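Local coordinates for protein 4-oxalocrotonate decarboxylase NahK (Pseudomonas putida, PDB 5D2K) that decarboxylates 4-oxalocrotonate ((3E)-2-oxohex-3-enedioate) to 2-oxopent-4-enoate and carbon dioxide with the help of a bound divalent metal, a step in naphthalene degradation, at residues I143-V148 / T171-G176; L190-E195 / I254-Q259. The protein carries 1 engineered substitution. One frame throughout, in Å; residues are numbered along the deposited sequence.

Contact 1: I143-V148 / T171-G176; sequences IPTVEV and TRFITG. With MG (magnesium ion), chain C.
V146 and I174 face each other as a hydrogen-bonded pair at the middle of this antiparallel strand pairing, each donating its N-H to the other's carbonyl; I174 N to V146 O measures 2.8 Å. V148 and R172 repeat the pattern, and G176 N reaches P144 O at the far end. The tight part lies on the V146, V148 and I174 side. The two valines each set CG1 anti to their own backbone N (chi1 176° in V146), and I174 leans its CD1 across to both: CD1 is 4.2 Å from V146 CG1 and meets V148 CG2 at much the same range. V148 CB also packs on R172 CB at 3.7 Å, whereas the arginine chain bends away beyond CG, and its NH1 returns to O of the preceding residue, T171.

The face of T145, E147, F173 and T175 is mixed and packs less closely between the strands; F173 turns its ring to F236. T175 and R172 are partly exposed. E147, its chain extended past CG, carries OE1 to the magnesium ion at 2.0 Å. E147 OE2 forms a salt bridge with K69 and accepts from a water at 2.7 Å, which also donates to R172 O and accepts from T171 N. That water ties a metal ligand to the partner strand and would be expected to limit rotation of the carboxylate. Bound 2-oxoadipic acid touches E147. Strand 139-149 and its neighbour 112-121, bearing E114 and E116, present the three-glutamate magnesium site of this fumarylacetoacetate hydrolase-type domain; strand 170-175 pairs beyond with 96-97, while 263-268 packs against V146 and I174.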
ATOM      1  N   ILE A 143       3.577 -12.835   4.742  1.00  9.61           N
ATOM      2  CA  ILE A 143       2.121 -12.863   4.883  0.56 11.36           C
ATOM      3  C   ILE A 143       1.414 -12.567   3.564  1.00 10.76           C
ATOM      4  O   ILE A 143       1.502 -11.447   3.063  1.00 10.63           O
ATOM      5  CB  ILE A 143       1.640 -11.828   5.922  0.56 12.10           C
ATOM      6  CG1 ILE A 143       2.222 -12.136   7.306  0.56 11.17           C
ATOM      7  CG2 ILE A 143       0.119 -11.776   5.978  0.56 12.78           C
ATOM      8  CD1 ILE A 143       1.887 -11.077   8.333  0.56 14.69           C
ATOM      9  N   PRO A 144       0.704 -13.566   3.000  1.00  9.06           N
ATOM     10  CA  PRO A 144      -0.136 -13.279   1.825  1.00  9.95           C
ATOM     11  C   PRO A 144      -1.138 -12.180   2.156  1.00 10.67           C
ATOM     12  O   PRO A 144      -1.801 -12.268   3.189  1.00  9.51           O
ATOM     13  CB  PRO A 144      -0.832 -14.613   1.558  1.00  9.22           C
ATOM     14  CG  PRO A 144       0.177 -15.640   2.025  1.00  8.94           C
ATOM     15  CD  PRO A 144       0.737 -15.008   3.307  1.00 10.10           C
ATOM     16  N   THR A 145      -1.207 -11.141   1.325  1.00  7.71           N
ATOM     17  CA  THR A 145      -2.022  -9.969   1.636  1.00  8.25           C
ATOM     18  C   THR A 145      -2.673  -9.405   0.381  1.00 10.40           C
ATOM     19  O   THR A 145      -1.994  -9.170  -0.620  1.00 12.33           O
ATOM     20  CB  THR A 145      -1.179  -8.838   2.282  1.00  9.32           C
ATOM     21  OG1 THR A 145      -0.447  -9.344   3.401  1.00 10.25           O
ATOM     22  CG2 THR A 145      -2.064  -7.681   2.754  1.00 11.61           C
ATOM     23  N   VAL A 146      -3.982  -9.169   0.446  1.00  8.48           N
ATOM     24  CA  VAL A 146      -4.700  -8.487  -0.621  1.00  9.33           C
ATOM     25  C   VAL A 146      -4.979  -7.053  -0.189  1.00 10.82           C
ATOM     26  O   VAL A 146      -5.573  -6.838   0.874  1.00 12.88           O
ATOM     27  CB  VAL A 146      -6.033  -9.203  -0.949  1.00  9.47           C
ATOM     28  CG1 VAL A 146      -6.834  -8.427  -2.007  1.00 11.48           C
ATOM     29  CG2 VAL A 146      -5.753 -10.611  -1.449  1.00 10.89           C
ATOM     30  N   GLU A 147      -4.519  -6.070  -0.960  1.00  8.34           N
ATOM     31  CA  GLU A 147      -4.848  -4.688  -0.637  1.00  8.55           C
ATOM     32  C   GLU A 147      -6.141  -4.278  -1.302  1.00 10.83           C
ATOM     33  O   GLU A 147      -6.417  -4.679  -2.418  1.00 11.36           O
ATOM     34  CB  GLU A 147      -3.752  -3.706  -1.069  1.00  9.50           C
ATOM     35  CG  GLU A 147      -3.879  -2.387  -0.285  1.00 11.11           C
ATOM     36  CD  GLU A 147      -2.803  -1.346  -0.573  1.00 14.88           C
ATOM     37  OE1 GLU A 147      -1.967  -1.540  -1.480  1.00 13.63           O
ATOM     38  OE2 GLU A 147      -2.817  -0.305   0.122  1.00 15.12           O
ATOM     39  N   VAL A 148      -6.930  -3.472  -0.599  1.00  7.08           N
ATOM     40  CA  VAL A 148      -8.016  -2.730  -1.228  1.00  9.54           C
ATOM     41  C   VAL A 148      -7.541  -1.298  -1.352  1.00  8.59           C
ATOM     42  O   VAL A 148      -7.316  -0.638  -0.331  1.00 10.42           O
ATOM     43  CB  VAL A 148      -9.325  -2.789  -0.427  1.00  9.40           C
ATOM     44  CG1 VAL A 148     -10.447  -2.086  -1.214  1.00 10.17           C
ATOM     45  CG2 VAL A 148      -9.705  -4.234  -0.125  1.00  9.54           C
ATOM     46  N   THR A 171      -6.621   2.027   1.974  1.00  9.11           N
ATOM     47  CA  THR A 171      -7.889   2.041   2.704  1.00  9.33           C
ATOM     48  C   THR A 171      -8.221   0.725   3.436  1.00  8.56           C
ATOM     49  O   THR A 171      -8.737   0.779   4.554  1.00  9.89           O
ATOM     50  CB  THR A 171      -9.068   2.455   1.752  1.00  9.16           C
ATOM     51  OG1 THR A 171     -10.109   3.077   2.516  1.00 13.51           O
ATOM     52  CG2 THR A 171      -9.640   1.275   0.950  1.00 10.89           C
ATOM     53  N   ARG A 172      -7.924  -0.439   2.839  1.00  7.87           N
ATOM     54  CA  ARG A 172      -8.095  -1.720   3.537  1.00  8.23           C
ATOM     55  C   ARG A 172      -7.001  -2.686   3.135  1.00  9.09           C
ATOM     56  O   ARG A 172      -6.414  -2.542   2.066  1.00  9.23           O
ATOM     57  CB  ARG A 172      -9.442  -2.392   3.227  1.00  9.41           C
ATOM     58  CG  ARG A 172     -10.702  -1.557   3.520  1.00  9.80           C
ATOM     59  CD  ARG A 172     -11.035  -1.490   5.008  1.00 10.41           C
ATOM     60  NE  ARG A 172     -12.293  -0.757   5.215  1.00 12.09           N
ATOM     61  CZ  ARG A 172     -12.379   0.553   5.415  1.00 13.15           C
ATOM     62  NH1 ARG A 172     -11.284   1.309   5.454  1.00 11.43           N
ATOM     63  NH2 ARG A 172     -13.574   1.118   5.570  1.00 12.90           N
ATOM     64  N   PHE A 173      -6.744  -3.674   3.987  1.00  8.05           N
ATOM     65  CA  PHE A 173      -5.894  -4.789   3.580  1.00 10.49           C
ATOM     66  C   PHE A 173      -6.374  -6.057   4.269  1.00 10.16           C
ATOM     67  O   PHE A 173      -6.868  -6.023   5.396  1.00  9.32           O
ATOM     68  CB  PHE A 173      -4.409  -4.507   3.875  1.00  9.66           C
ATOM     69  CG  PHE A 173      -4.057  -4.445   5.339  1.00 10.96           C
ATOM     70  CD1 PHE A 173      -4.163  -3.252   6.055  1.00  8.66           C
ATOM     71  CD2 PHE A 173      -3.596  -5.576   6.001  1.00 10.30           C
ATOM     72  CE1 PHE A 173      -3.829  -3.205   7.406  1.00  9.38           C
ATOM     73  CE2 PHE A 173      -3.261  -5.535   7.346  1.00 11.49           C
ATOM     74  CZ  PHE A 173      -3.374  -4.353   8.056  1.00 10.70           C
ATOM     75  N   ILE A 174      -6.237  -7.171   3.555  1.00  9.50           N
ATOM     76  CA  ILE A 174      -6.729  -8.476   4.005  1.00  9.74           C
ATOM     77  C   ILE A 174      -5.574  -9.475   4.069  1.00 10.95           C
ATOM     78  O   ILE A 174      -4.985  -9.795   3.039  1.00 10.63           O
ATOM     79  CB  ILE A 174      -7.814  -9.040   3.047  1.00 10.46           C
ATOM     80  CG1 ILE A 174      -8.848  -7.970   2.677  1.00 13.75           C
ATOM     81  CG2 ILE A 174      -8.477 -10.282   3.652  1.00  9.74           C
ATOM     82  CD1 ILE A 174      -9.442  -8.118   1.266  1.00 12.22           C
ATOM     83  N   THR A 175      -5.244  -9.970   5.257  1.00 10.23           N
ATOM     84  CA  THR A 175      -4.187 -10.975   5.376  1.00  9.94           C
ATOM     85  C   THR A 175      -4.807 -12.363   5.407  1.00 12.22           C
ATOM     86  O   THR A 175      -5.956 -12.537   5.841  1.00 14.95           O
ATOM     87  CB  THR A 175      -3.319 -10.784   6.637  1.00 12.80           C
ATOM     88  OG1 THR A 175      -4.134 -10.902   7.811  1.00 15.05           O
ATOM     89  CG2 THR A 175      -2.618  -9.425   6.622  1.00 14.08           C
ATOM     90  N   GLY A 176      -4.072 -13.360   4.934  1.00 10.86           N
ATOM     91  CA  GLY A 176      -4.599 -14.707   4.966  1.00 11.71           C
ATOM     92  C   GLY A 176      -3.594 -15.738   4.508  1.00 14.34           C
ATOM     93  O   GLY A 176      -2.395 -15.466   4.470  1.00 11.91           O
TER
HETATM   94 MG    MG C 301      -0.717  -1.924  -3.015  1.00 12.55          MG
HETATM   95  O   HOH W   1      -4.748  -0.138   2.002  1.00 11.98           O
HETATM   96  O   HOH W   2       0.974  -1.792  -1.795  1.00 12.84           O

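Contact 2: L190-E195 / I254-Q259; sequences LGVVME and ITVRYQ
E195 and R257 join the two strands by a side-on salt bridge in which NE and NH2 of the arginine each take one carboxylate oxygen. R257 NE to E195 OE2 is the shorter and straighter bond, 2.8 Å at 172°; it lies in the guanidinium plane but meets the oxygen from above the carboxylate plane. R257 NH2 reaches E195 OE1 on its syn side at 3.1 Å in a more bent hydrogen bond. The two planes are turned 67° apart, and T255 CG2 sits over the centre of one guanidinium face. A water donates to OE1 as well, giving that oxygen a second partner.

Backbone bonds hold the antiparallel register: V193 with R257 and E195 with T255 exchange N-H and carbonyl in both directions, and Q259 N donates to G191 O. Q259 then adds a side-chain bond. With CG anti to the backbone N (chi1 -177°) and the chain extended beyond, Q259 OE1 accepts from G191 N at 3.0 Å.

Apolar contacts occupy the opposite face. V192 is modelled in two conformers; in one, its CG1 lies over a face of the Y258 ring, offset toward the rim and 4.2 Å from the centroid, a CH-pi contact. L190 CD2 comes to the ring's edge at Y258 CD2, and M194 CG touches V256 CG2. This is a plain antiparallel pairing within the mixed five-stranded sheet of the fumarylacetoacetate hydrolase-type domain. Strand 191-196 pairs on its other side with 199-205, and strand 253-258 with 263-268; the V192, M194 and V256 face packs on strand 112-121, whose E116 O accepts from Y258 OH.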
ATOM      1  N   LEU A 190       7.372 -16.826  -6.336  1.00 11.71           N
ATOM      2  CA  LEU A 190       6.042 -17.028  -5.762  1.00 11.47           C
ATOM      3  C   LEU A 190       4.954 -16.685  -6.761  1.00 11.10           C
ATOM      4  O   LEU A 190       4.851 -15.540  -7.178  1.00 10.54           O
ATOM      5  CB  LEU A 190       5.876 -16.167  -4.507  1.00 11.09           C
ATOM      6  CG  LEU A 190       4.519 -16.252  -3.805  1.00 12.54           C
ATOM      7  CD1 LEU A 190       4.288 -17.644  -3.241  1.00 13.55           C
ATOM      8  CD2 LEU A 190       4.445 -15.200  -2.703  1.00 15.12           C
ATOM      9  N   GLY A 191       4.164 -17.676  -7.165  1.00 10.32           N
ATOM     10  CA  GLY A 191       3.062 -17.427  -8.078  1.00 12.04           C
ATOM     11  C   GLY A 191       1.798 -17.020  -7.348  1.00 11.37           C
ATOM     12  O   GLY A 191       1.488 -17.548  -6.279  1.00 13.23           O
ATOM     13  N   VAL A 192       1.077 -16.057  -7.922  1.00  9.64           N
ATOM     14  CA  VAL A 192      -0.149 -15.546  -7.329  0.60 10.61           C
ATOM     15  C   VAL A 192      -1.271 -15.516  -8.370  1.00 11.01           C
ATOM     16  O   VAL A 192      -1.076 -15.009  -9.469  1.00 12.82           O
ATOM     17  CB  VAL A 192       0.086 -14.141  -6.746  0.60 12.99           C
ATOM     18  CG1 VAL A 192      -1.119 -13.678  -5.998  0.60 12.76           C
ATOM     19  CG2 VAL A 192       1.301 -14.139  -5.818  0.60 12.24           C
ATOM     20  N   VAL A 193      -2.434 -16.071  -8.026  1.00 10.09           N
ATOM     21  CA  VAL A 193      -3.565 -16.118  -8.949  1.00 11.98           C
ATOM     22  C   VAL A 193      -4.774 -15.463  -8.301  1.00 12.16           C
ATOM     23  O   VAL A 193      -5.260 -15.955  -7.282  1.00 13.66           O
ATOM     24  CB  VAL A 193      -3.919 -17.569  -9.337  1.00 11.03           C
ATOM     25  CG1 VAL A 193      -5.129 -17.600 -10.280  1.00 13.00           C
ATOM     26  CG2 VAL A 193      -2.722 -18.266  -9.977  1.00 13.38           C
ATOM     27  N   MET A 194      -5.258 -14.377  -8.905  1.00 11.87           N
ATOM     28  CA  MET A 194      -6.422 -13.645  -8.398  1.00 12.89           C
ATOM     29  C   MET A 194      -7.688 -14.119  -9.098  1.00 15.32           C
ATOM     30  O   MET A 194      -7.783 -14.061 -10.330  1.00 13.55           O
ATOM     31  CB  MET A 194      -6.245 -12.141  -8.597  1.00 15.00           C
ATOM     32  CG  MET A 194      -7.434 -11.279  -8.149  1.00 19.62           C
ATOM     33  SD  MET A 194      -7.281  -9.557  -8.694  1.00 19.34           S
ATOM     34  CE  MET A 194      -5.883  -8.990  -7.724  1.00 21.53           C
ATOM     35  N   GLU A 195      -8.647 -14.590  -8.309  1.00 15.69           N
ATOM     36  CA  GLU A 195      -9.957 -14.989  -8.823  1.00 15.84           C
ATOM     37  C   GLU A 195     -11.024 -14.016  -8.330  1.00 21.50           C
ATOM     38  O   GLU A 195     -10.996 -13.584  -7.184  1.00 16.82           O
ATOM     39  CB  GLU A 195     -10.294 -16.415  -8.390  1.00 16.35           C
ATOM     40  CG  GLU A 195      -9.272 -17.456  -8.867  1.00 16.17           C
ATOM     41  CD  GLU A 195      -9.577 -18.863  -8.389  1.00 20.61           C
ATOM     42  OE1 GLU A 195     -10.522 -19.044  -7.591  1.00 23.23           O
ATOM     43  OE2 GLU A 195      -8.864 -19.804  -8.812  1.00 21.44           O
ATOM     44  N   ILE A 254     -13.881 -12.629  -3.753  1.00 13.43           N
ATOM     45  CA  ILE A 254     -12.567 -12.821  -4.342  1.00 14.15           C
ATOM     46  C   ILE A 254     -11.797 -13.890  -3.590  1.00 14.58           C
ATOM     47  O   ILE A 254     -12.010 -14.118  -2.392  1.00 15.93           O
ATOM     48  CB  ILE A 254     -11.766 -11.484  -4.387  1.00 14.12           C
ATOM     49  CG1 ILE A 254     -11.453 -10.950  -2.982  1.00 17.04           C
ATOM     50  CG2 ILE A 254     -12.515 -10.432  -5.210  1.00 14.79           C
ATOM     51  CD1 ILE A 254     -10.045 -11.244  -2.513  1.00 18.24           C
ATOM     52  N   THR A 255     -10.922 -14.574  -4.317  1.00 12.49           N
ATOM     53  CA  THR A 255      -9.985 -15.506  -3.726  1.00 15.86           C
ATOM     54  C   THR A 255      -8.656 -15.329  -4.423  1.00 18.87           C
ATOM     55  O   THR A 255      -8.583 -15.416  -5.649  1.00 20.11           O
ATOM     56  CB  THR A 255     -10.438 -16.967  -3.870  1.00 18.54           C
ATOM     57  OG1 THR A 255     -11.655 -17.173  -3.143  1.00 22.01           O
ATOM     58  CG2 THR A 255      -9.365 -17.913  -3.340  1.00 18.11           C
ATOM     59  N   VAL A 256      -7.605 -15.077  -3.657  1.00 13.46           N
ATOM     60  CA  VAL A 256      -6.274 -14.997  -4.249  1.00 13.42           C
ATOM     61  C   VAL A 256      -5.432 -16.175  -3.764  1.00 13.25           C
ATOM     62  O   VAL A 256      -5.225 -16.359  -2.565  1.00 13.99           O
ATOM     63  CB  VAL A 256      -5.577 -13.675  -3.914  1.00 10.65           C
ATOM     64  CG1 VAL A 256      -4.208 -13.646  -4.561  1.00 14.33           C
ATOM     65  CG2 VAL A 256      -6.413 -12.483  -4.393  1.00 14.72           C
ATOM     66  N   ARG A 257      -4.959 -16.987  -4.704  1.00 10.62           N
ATOM     67  CA  ARG A 257      -4.215 -18.191  -4.369  1.00 12.32           C
ATOM     68  C   ARG A 257      -2.726 -17.918  -4.453  1.00 13.13           C
ATOM     69  O   ARG A 257      -2.238 -17.356  -5.442  1.00 15.25           O
ATOM     70  CB  ARG A 257      -4.597 -19.345  -5.303  1.00 14.11           C
ATOM     71  CG  ARG A 257      -6.100 -19.584  -5.366  1.00 14.59           C
ATOM     72  CD  ARG A 257      -6.448 -20.767  -6.251  1.00 16.11           C
ATOM     73  NE  ARG A 257      -7.898 -20.869  -6.384  1.00 19.64           N
ATOM     74  CZ  ARG A 257      -8.691 -21.386  -5.453  1.00 24.40           C
ATOM     75  NH1 ARG A 257      -8.176 -21.869  -4.331  1.00 22.51           N
ATOM     76  NH2 ARG A 257     -10.001 -21.419  -5.647  1.00 24.57           N
ATOM     77  N   TYR A 258      -2.024 -18.298  -3.396  1.00 10.63           N
ATOM     78  CA  TYR A 258      -0.589 -18.112  -3.293  1.00 10.34           C
ATOM     79  C   TYR A 258       0.084 -19.461  -3.366  1.00 13.01           C
ATOM     80  O   TYR A 258      -0.205 -20.333  -2.558  1.00 13.10           O
ATOM     81  CB  TYR A 258      -0.238 -17.397  -1.979  1.00 10.08           C
ATOM     82  CG  TYR A 258      -0.648 -15.940  -1.958  1.00  9.69           C
ATOM     83  CD1 TYR A 258      -1.984 -15.573  -1.804  1.00 10.06           C
ATOM     84  CD2 TYR A 258       0.299 -14.927  -2.109  1.00 11.87           C
ATOM     85  CE1 TYR A 258      -2.360 -14.243  -1.797  1.00  9.91           C
ATOM     86  CE2 TYR A 258      -0.069 -13.591  -2.099  1.00 11.21           C
ATOM     87  CZ  TYR A 258      -1.396 -13.254  -1.954  1.00  9.93           C
ATOM     88  OH  TYR A 258      -1.760 -11.922  -1.945  1.00 11.35           O
ATOM     89  N   GLN A 259       0.948 -19.635  -4.363  1.00 11.72           N
ATOM     90  CA  GLN A 259       1.667 -20.893  -4.565  1.00 13.09           C
ATOM     91  C   GLN A 259       2.290 -21.423  -3.270  1.00 13.21           C
ATOM     92  O   GLN A 259       3.166 -20.782  -2.681  1.00 15.52           O
ATOM     93  CB  GLN A 259       2.733 -20.689  -5.633  1.00 13.86           C
ATOM     94  CG  GLN A 259       3.500 -21.949  -5.986  1.00 13.72           C
ATOM     95  CD  GLN A 259       4.772 -21.635  -6.714  1.00 16.60           C
ATOM     96  OE1 GLN A 259       5.220 -20.490  -6.727  1.00 14.98           O
ATOM     97  NE2 GLN A 259       5.381 -22.653  -7.319  1.00 15.01           N
TER
HETATM   98  O   HOH W   3     -12.640 -18.072  -6.266  1.00 26.80           O

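How the contacts relate
Contact 1 is buried near the centre of the chain, contact 2 only partly buried and farther out, so the same antiparallel pairing serves two settings. They belong to different sheets packed against each other: V146 CG2 meets V256 CG2 at 3.5 Å, and P144 CB lies 3.7 Å from Y258 CD1. T145 O also receives a weak hydrogen bond from Y258 OH. Each presents an apolar face to this interface and places its carboxylate on the reverse side. There the chemistry parts: in contact 1 the glutamate serves the metal and ligand pocket, while in contact 2 it pairs with arginine on the outer side of its sheet.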